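Local coordinates for malonyl coenzyme A-acyl carrier protein transacylase (Helicobacter pylori, PDB 2H1Y) that probably transfers the malonyl group from malonyl-CoA to holo-acyl carrier protein, yielding malonyl-ACP and free CoA for fatty acid synthesis, at residues V264-Q267 with D268-S272. Residues are numbered along the deposited sequence; the frame is centred on the assembly and turned at random.
Sequences VRYQ and DCVKS
With CG of Tyr266 trans to its backbone N (chi1 -176°) and CG2 of Val270 trans to its own carbonyl carbon, the phenol ring and the methyl meet one turn apart along a short helix. The methyl sits over one face of the ring, nearer its border than its centre, with CG2 of Val270 3.5 Å from CE2 of Tyr266: a CH-pi contact. A flat ring beside a compact branched side chain suits this buried flank, where both, with Cys269, pack on Leu101. The OH of Tyr266 hydrogen-bonds Asn293 of helix 288-294, which satisfies its buried polar end.

The outer flank is polar and partly charged. From the bent Arg265, one N-H...O bond, NH1 to OD2 of Asp268 at 2.8 Å, carries the salt bridge. The guanidinium and carboxylate planes stand 67° apart, NH1 coming from above the carboxylate plane. An acid in the first turn also suits the helix dipole, whose positive end it probably offsets. The long flexible amine of Lys271 and the uncharged polar Gln267 lie alongside, pointing the same way, and suit the solvent-facing side.

Backbone bonds close the turns: N of Cys269 to O of Arg265 at 3.1 Å, N of Val270 to O of Tyr266, and N of Lys271 to O of Gln267 at 3.0 Å. Arg265, just before the helix, accepts the first through its carbonyl. These i to i+4 bonds, with one apolar and one polar flank, mark a short amphipathic alpha-helix, packed on strand 99-102 of the main sheet and on helix 288-294, its N-terminal end bonded to strand 165-172 of the antiparallel sheet.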
ATOM      1  N   VAL A 264       0.536  -7.888   7.195  1.00 45.54           N
ATOM      2  CA  VAL A 264       1.322  -6.721   6.841  1.00 44.32           C
ATOM      3  C   VAL A 264       1.890  -6.214   8.153  1.00 44.02           C
ATOM      4  O   VAL A 264       1.146  -5.787   9.042  1.00 43.96           O
ATOM      5  CB  VAL A 264       0.450  -5.652   6.143  1.00 44.41           C
ATOM      6  CG1 VAL A 264       1.188  -4.293   6.026  1.00 43.62           C
ATOM      7  CG2 VAL A 264      -0.015  -6.159   4.798  1.00 42.33           C
ATOM      8  N   ARG A 265       3.207  -6.292   8.289  1.00 43.46           N
ATOM      9  CA  ARG A 265       3.863  -5.897   9.536  1.00 43.29           C
ATOM     10  C   ARG A 265       4.385  -4.479   9.469  1.00 42.88           C
ATOM     11  O   ARG A 265       5.585  -4.227   9.653  1.00 42.93           O
ATOM     12  CB  ARG A 265       5.004  -6.856   9.868  1.00 43.62           C
ATOM     13  CG  ARG A 265       4.572  -8.269  10.155  1.00 44.89           C
ATOM     14  CD  ARG A 265       5.465  -8.849  11.208  1.00 49.64           C
ATOM     15  NE  ARG A 265       6.666  -9.422  10.614  1.00 53.23           N
ATOM     16  CZ  ARG A 265       7.860  -9.460  11.202  1.00 54.90           C
ATOM     17  NH1 ARG A 265       8.031  -8.931  12.407  1.00 54.93           N
ATOM     18  NH2 ARG A 265       8.887 -10.022  10.570  1.00 54.38           N
ATOM     19  N   TYR A 266       3.475  -3.545   9.220  1.00 42.36           N
ATOM     20  CA  TYR A 266       3.858  -2.165   8.956  1.00 41.91           C
ATOM     21  C   TYR A 266       4.586  -1.508  10.143  1.00 42.55           C
ATOM     22  O   TYR A 266       5.586  -0.794   9.949  1.00 42.69           O
ATOM     23  CB  TYR A 266       2.656  -1.328   8.482  1.00 41.04           C
ATOM     24  CG  TYR A 266       3.075   0.059   8.113  1.00 39.75           C
ATOM     25  CD1 TYR A 266       3.653   0.331   6.879  1.00 38.40           C
ATOM     26  CD2 TYR A 266       2.954   1.099   9.026  1.00 40.24           C
ATOM     27  CE1 TYR A 266       4.071   1.626   6.565  1.00 39.86           C
ATOM     28  CE2 TYR A 266       3.372   2.400   8.721  1.00 39.65           C
ATOM     29  CZ  TYR A 266       3.925   2.654   7.493  1.00 38.98           C
ATOM     30  OH  TYR A 266       4.341   3.933   7.201  1.00 40.01           O
ATOM     31  N   GLN A 267       4.078  -1.756  11.352  1.00 42.91           N
ATOM     32  CA  GLN A 267       4.746  -1.371  12.607  1.00 43.94           C
ATOM     33  C   GLN A 267       6.223  -1.804  12.723  1.00 43.91           C
ATOM     34  O   GLN A 267       7.111  -0.963  12.899  1.00 43.88           O
ATOM     35  CB  GLN A 267       3.968  -1.922  13.797  1.00 43.98           C
ATOM     36  CG  GLN A 267       4.718  -1.803  15.094  1.00 45.47           C
ATOM     37  CD  GLN A 267       3.795  -1.803  16.279  1.00 47.25           C
ATOM     38  OE1 GLN A 267       3.050  -2.759  16.513  1.00 47.62           O
ATOM     39  NE2 GLN A 267       3.833  -0.728  17.038  1.00 48.49           N
ATOM     40  N   ASP A 268       6.477  -3.106  12.631  1.00 44.03           N
ATOM     41  CA  ASP A 268       7.847  -3.629  12.726  1.00 44.53           C
ATOM     42  C   ASP A 268       8.750  -3.010  11.665  1.00 44.63           C
ATOM     43  O   ASP A 268       9.907  -2.676  11.943  1.00 44.23           O
ATOM     44  CB  ASP A 268       7.878  -5.160  12.635  1.00 44.25           C
ATOM     45  CG  ASP A 268       7.107  -5.816  13.754  1.00 45.39           C
ATOM     46  OD1 ASP A 268       7.124  -5.253  14.863  1.00 45.87           O
ATOM     47  OD2 ASP A 268       6.470  -6.877  13.533  1.00 47.67           O
ATOM     48  N   CYS A 269       8.188  -2.821  10.470  1.00 45.09           N
ATOM     49  CA  CYS A 269       8.928  -2.262   9.344  1.00 45.63           C
ATOM     50  C   CYS A 269       9.412  -0.850   9.609  1.00 46.12           C
ATOM     51  O   CYS A 269      10.572  -0.540   9.334  1.00 45.90           O
ATOM     52  CB  CYS A 269       8.089  -2.305   8.076  1.00 45.53           C
ATOM     53  SG  CYS A 269       7.947  -3.945   7.385  1.00 46.27           S
ATOM     54  N   VAL A 270       8.529  -0.012  10.152  1.00 46.51           N
ATOM     55  CA  VAL A 270       8.901   1.347  10.486  1.00 47.84           C
ATOM     56  C   VAL A 270       9.955   1.350  11.613  1.00 48.47           C
ATOM     57  O   VAL A 270      11.010   1.978  11.489  1.00 48.91           O
ATOM     58  CB  VAL A 270       7.657   2.249  10.789  1.00 48.00           C
ATOM     59  CG1 VAL A 270       8.082   3.637  11.200  1.00 48.62           C
ATOM     60  CG2 VAL A 270       6.772   2.357   9.570  1.00 47.15           C
ATOM     61  N   LYS A 271       9.697   0.602  12.676  1.00 49.16           N
ATOM     62  CA  LYS A 271      10.592   0.580  13.839  1.00 49.50           C
ATOM     63  C   LYS A 271      12.019   0.108  13.512  1.00 49.52           C
ATOM     64  O   LYS A 271      12.989   0.796  13.816  1.00 49.87           O
ATOM     65  CB  LYS A 271       9.979  -0.248  14.971  1.00 49.93           C
ATOM     66  CG  LYS A 271       8.683   0.346  15.547  1.00 50.59           C
ATOM     67  CD  LYS A 271       8.367  -0.206  16.939  1.00 52.33           C
ATOM     68  CE  LYS A 271       7.206   0.574  17.596  1.00 53.51           C
ATOM     69  NZ  LYS A 271       6.452  -0.220  18.642  1.00 55.03           N
ATOM     70  N   SER A 272      12.151  -1.037  12.858  1.00 49.29           N
ATOM     71  CA  SER A 272      13.473  -1.539  12.461  1.00 49.35           C
ATOM     72  C   SER A 272      14.243  -0.581  11.536  1.00 49.64           C
ATOM     73  O   SER A 272      15.402  -0.818  11.223  1.00 49.59           O
ATOM     74  CB  SER A 272      13.353  -2.919  11.794  1.00 49.06           C
ATOM     75  OG  SER A 272      12.595  -3.829  12.590  1.00 48.72           O
TER